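Local coordinates for protein AlyGC (Glaciecola chathamensis, PDB 5GKD) that cleaves the polysaccharide alginate as a calcium-containing lyase of polysaccharide lyase family 6, at the interface of chains A and B. Residues are numbered along the deposited sequence; one frame, centred on the assembly and turned at random. Chains: chain A/B, AlyGC.

Contact 1: the interface of chains A and B. Residues chain A 598-599; chain B 527-528, 559-560, 653.
A:Leu599 pushes one methyl of its forked side chain against the imidazole of B:His559, joining loops of two family 6 lyase chains whose parallel beta-helix fold carries such loops between its strands. Methyl CD2 of A:Leu599 comes within 3.6 Å of ring carbon CE1 of B:His559, the two side chains sliding past each other in opposite directions. The same CD2 lies 4.0 Å from CB of B:Ala527, while the other methyl, CD1, is 4.2 Å from CA of B:Gly528. With CG anti to its carbonyl carbon (chi1 -54°), A:Leu599 aims this fork at chain B, and a branched apolar side chain suits a shallow seat where small residues let the methyls approach.

The histidine ring is sandwiched within chain B, a methyl on one face and a guanidinium on the other. CB of B:Ala527 sits 3.3 Å above one face of its ring, displaced toward the rim, and the guanidinium of B:Arg653 covers the centre of the opposite face. At the ring edge, in plane, ND1 of B:His559 and hydroxyl OG of B:Ser560 share a hydrogen bond of 2.6 Å, which, with the two covered faces, probably helps to fix the ring's rotation. Serine is short enough to do this while scarcely touching chain A.

The polar flank is much looser. Backbone O of A:Asp598 stands 4.4 Å from NH1 of B:Arg653, too far for a hydrogen bond, and carboxylate OD2 of A:Asp598 is 6.8 Å from that same NH1. Their opposite charges could still attract weakly, but A:Asp598 contributes little buried surface, against 68 Å² for A:Leu599.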
loop_
_atom_site.group_PDB
_atom_site.type_symbol
_atom_site.label_atom_id
_atom_site.label_comp_id
_atom_site.label_asym_id
_atom_site.label_seq_id
_atom_site.Cartn_x
_atom_site.Cartn_y
_atom_site.Cartn_z
ATOM N N ASP A 598 -9.938 -0.358 -10.812
ATOM C CA ASP A 598 -10.725 0.123 -11.962
ATOM C C ASP A 598 -11.462 1.436 -11.675
ATOM O O ASP A 598 -12.610 1.622 -12.083
ATOM C CB ASP A 598 -11.709 -0.951 -12.446
ATOM C CG ASP A 598 -11.003 -2.143 -13.084
ATOM O OD1 ASP A 598 -9.762 -2.130 -13.141
ATOM O OD2 ASP A 598 -11.685 -3.081 -13.548
ATOM N N LEU A 599 -10.792 2.364 -10.992
ATOM C CA LEU A 599 -11.311 3.705 -10.772
ATOM C C LEU A 599 -10.687 4.723 -11.721
ATOM O O LEU A 599 -10.728 5.928 -11.445
ATOM C CB LEU A 599 -11.076 4.137 -9.324
ATOM C CG LEU A 599 -11.602 3.176 -8.263
ATOM C CD1 LEU A 599 -11.216 3.665 -6.882
ATOM C CD2 LEU A 599 -13.103 3.045 -8.370
ATOM N N ALA B 527 -16.540 7.345 -5.821
ATOM C CA ALA B 527 -16.329 5.912 -5.826
ATOM C C ALA B 527 -15.106 5.538 -5.000
ATOM O O ALA B 527 -14.160 6.312 -4.849
ATOM C CB ALA B 527 -16.167 5.400 -7.251
ATOM N N GLY B 528 -15.133 4.328 -4.463
ATOM C CA GLY B 528 -13.992 3.833 -3.722
ATOM C C GLY B 528 -13.911 4.261 -2.274
ATOM O O GLY B 528 -12.848 4.128 -1.685
ATOM N N HIS B 559 -20.379 4.072 -6.410
ATOM C CA HIS B 559 -20.035 2.658 -6.508
ATOM C C HIS B 559 -18.757 2.352 -5.729
ATOM O O HIS B 559 -18.068 3.244 -5.229
ATOM C CB HIS B 559 -19.915 2.204 -7.977
ATOM C CG HIS B 559 -18.695 2.697 -8.696
ATOM N ND1 HIS B 559 -17.461 2.084 -8.585
ATOM C CD2 HIS B 559 -18.533 3.710 -9.581
ATOM C CE1 HIS B 559 -16.588 2.714 -9.350
ATOM N NE2 HIS B 559 -17.213 3.705 -9.966
ATOM N N SER B 560 -18.483 1.055 -5.587
ATOM C CA SER B 560 -17.276 0.564 -4.934
ATOM C C SER B 560 -17.079 1.187 -3.549
ATOM O O SER B 560 -15.984 1.601 -3.179
ATOM C CB SER B 560 -16.054 0.791 -5.828
ATOM O OG SER B 560 -16.272 0.268 -7.123
ATOM N N ARG B 653 -19.414 -4.892 -10.937
ATOM C CA ARG B 653 -18.012 -4.602 -10.697
ATOM C C ARG B 653 -17.336 -5.669 -9.855
ATOM O O ARG B 653 -16.127 -5.584 -9.625
ATOM C CB ARG B 653 -17.865 -3.232 -10.032
ATOM C CG ARG B 653 -18.307 -2.098 -10.935
ATOM C CD ARG B 653 -18.181 -0.765 -10.250
ATOM N NE ARG B 653 -18.874 0.268 -11.000
ATOM C CZ ARG B 653 -18.288 1.053 -11.884
ATOM N NH1 ARG B 653 -16.990 0.929 -12.117
ATOM N NH2 ARG B 653 -19.003 1.962 -12.534
#

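Contact 2: the interface of chains A and B. Residues chain A 118, 121; chain B 476, 500, 533, 536.
Two arginines of chain B converge on the carboxylate of A:Glu121, an ion-pair cluster between loops of chain A and the strand 533-534 with the loop after it in chain B. Guanidinium nitrogen NH1 of B:Arg536 donates a hydrogen bond of 3.1 Å to OE2 of A:Glu121, meeting it nearly along the C-O axis and within 1° of the guanidinium plane. The two flat groups are almost coplanar, although the side chains cross at about a right angle. B:Arg533 comes tip to tip instead, its NH2 forming a salt bridge of 3.4 Å to the same OE2. NH1 of B:Arg536 also makes a weak hydrogen bond to OE1 of A:Glu118, whose carboxylate is turned 74° from the guanidinium. Arginine suits this place because its long, extended chain carries several N-H groups to the partner.

A:Glu121 bends at chi2 (63°), bringing OE2 to the arginines and OE1 toward B:Ser500 and B:Ile476. Water 2 links OE1 of A:Glu121 to hydroxyl OG of B:Ser500, and CD1 of B:Ile476 packs 3.9 Å from CD of A:Glu121, an apolar flank beside the acid. A glutamine in place of A:Glu121 would probably leave the two guanidinium groups without their shared negative partner and weaken the link between the chains.

Farther out, the arginines lie face against face: NH1 of B:Arg536 sits 3.5 Å above the centre of the B:Arg533 guanidinium. Such neighbouring positive charges would probably repel were the glutamates not beside them. Water 3 joins NH2 of B:Arg533 to OE2 of A:Glu118, tying the second glutamate to the second arginine. Water 1 binds that OE2 as well as NH1 of B:Arg533, and it lies 2.8 Å from backbone N of B:Arg536.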
loop_
_atom_site.group_PDB
_atom_site.type_symbol
_atom_site.label_atom_id
_atom_site.label_comp_id
_atom_site.label_asym_id
_atom_site.label_seq_id
_atom_site.Cartn_x
_atom_site.Cartn_y
_atom_site.Cartn_z
ATOM N N GLU A 118 -1.298 11.570 0.923
ATOM C CA GLU A 118 -1.668 10.520 -0.028
ATOM C C GLU A 118 -2.402 11.127 -1.210
ATOM O O GLU A 118 -3.402 11.823 -1.018
ATOM C CB GLU A 118 -2.566 9.451 0.610
ATOM C CG GLU A 118 -1.921 8.632 1.691
ATOM C CD GLU A 118 -2.820 7.511 2.188
ATOM O OE1 GLU A 118 -3.248 6.667 1.370
ATOM O OE2 GLU A 118 -3.115 7.496 3.405
ATOM N N GLU A 121 -6.199 10.367 -1.206
ATOM C CA GLU A 121 -7.019 10.854 -0.110
ATOM C C GLU A 121 -7.483 12.243 -0.530
ATOM O O GLU A 121 -6.693 13.191 -0.542
ATOM C CB GLU A 121 -6.230 10.863 1.190
ATOM C CG GLU A 121 -7.070 10.903 2.443
ATOM C CD GLU A 121 -7.960 9.679 2.621
ATOM O OE1 GLU A 121 -9.101 9.849 3.085
ATOM O OE2 GLU A 121 -7.538 8.560 2.282
ATOM N N ILE B 476 -11.301 11.997 9.643
ATOM C CA ILE B 476 -11.012 10.575 9.774
ATOM C C ILE B 476 -10.655 10.236 11.221
ATOM O O ILE B 476 -9.842 10.918 11.857
ATOM C CB ILE B 476 -9.887 10.180 8.805
ATOM C CG1 ILE B 476 -10.404 10.191 7.367
ATOM C CG2 ILE B 476 -9.326 8.804 9.139
ATOM C CD1 ILE B 476 -9.278 9.904 6.323
ATOM N N SER B 500 -14.391 9.956 3.165
ATOM C CA SER B 500 -14.351 8.697 2.435
ATOM C C SER B 500 -13.918 7.539 3.320
ATOM O O SER B 500 -14.183 6.395 2.981
ATOM C CB SER B 500 -13.431 8.824 1.219
ATOM O OG SER B 500 -12.200 9.397 1.609
ATOM N N ARG B 533 -10.807 0.738 7.508
ATOM C CA ARG B 533 -9.651 0.249 6.783
ATOM C C ARG B 533 -8.437 0.388 7.683
ATOM O O ARG B 533 -8.439 1.176 8.630
ATOM C CB ARG B 533 -9.441 1.016 5.475
ATOM C CG ARG B 533 -9.152 2.514 5.658
ATOM C CD ARG B 533 -8.668 3.172 4.348
ATOM N NE ARG B 533 -8.526 4.619 4.483
ATOM C CZ ARG B 533 -7.430 5.217 4.950
ATOM N NH1 ARG B 533 -6.380 4.501 5.308
ATOM N NH2 ARG B 533 -7.372 6.535 5.050
ATOM N N ARG B 536 -2.915 2.779 4.920
ATOM C CA ARG B 536 -2.306 2.277 3.703
ATOM C C ARG B 536 -0.792 2.395 3.726
ATOM O O ARG B 536 -0.137 1.964 2.776
ATOM C CB ARG B 536 -2.881 3.009 2.494
ATOM C CG ARG B 536 -4.396 2.871 2.376
ATOM C CD ARG B 536 -4.894 3.432 1.059
ATOM N NE ARG B 536 -6.345 3.472 0.971
ATOM C CZ ARG B 536 -7.094 4.538 1.221
ATOM N NH1 ARG B 536 -6.540 5.679 1.597
ATOM N NH2 ARG B 536 -8.410 4.456 1.087
HETATM O O HOH W 1 -3.501 5.524 4.962
HETATM O O HOH W 2 -10.761 7.458 2.473
HETATM O O HOH W 3 -5.302 8.288 4.926
#

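The C-alpha centres of contact 1 and contact 2 lie about 15 Å apart on the same face between chains A and B. They have no residue in common, yet chain B supplies neighbouring stretches to both: residues 527-528 serve contact 1, and strand 533-534 with the following loop serves contact 2. Chain A contributes sequence-distant loops, near 599 and near 118. One contact is apolar and the other charged and hydrated, so apolar packing and charge pairing probably both help to hold the chains together. Two-fold symmetry repeats each contact with the chains exchanged, which would reinforce a dimer, though the coordinates alone do not prove one in solution.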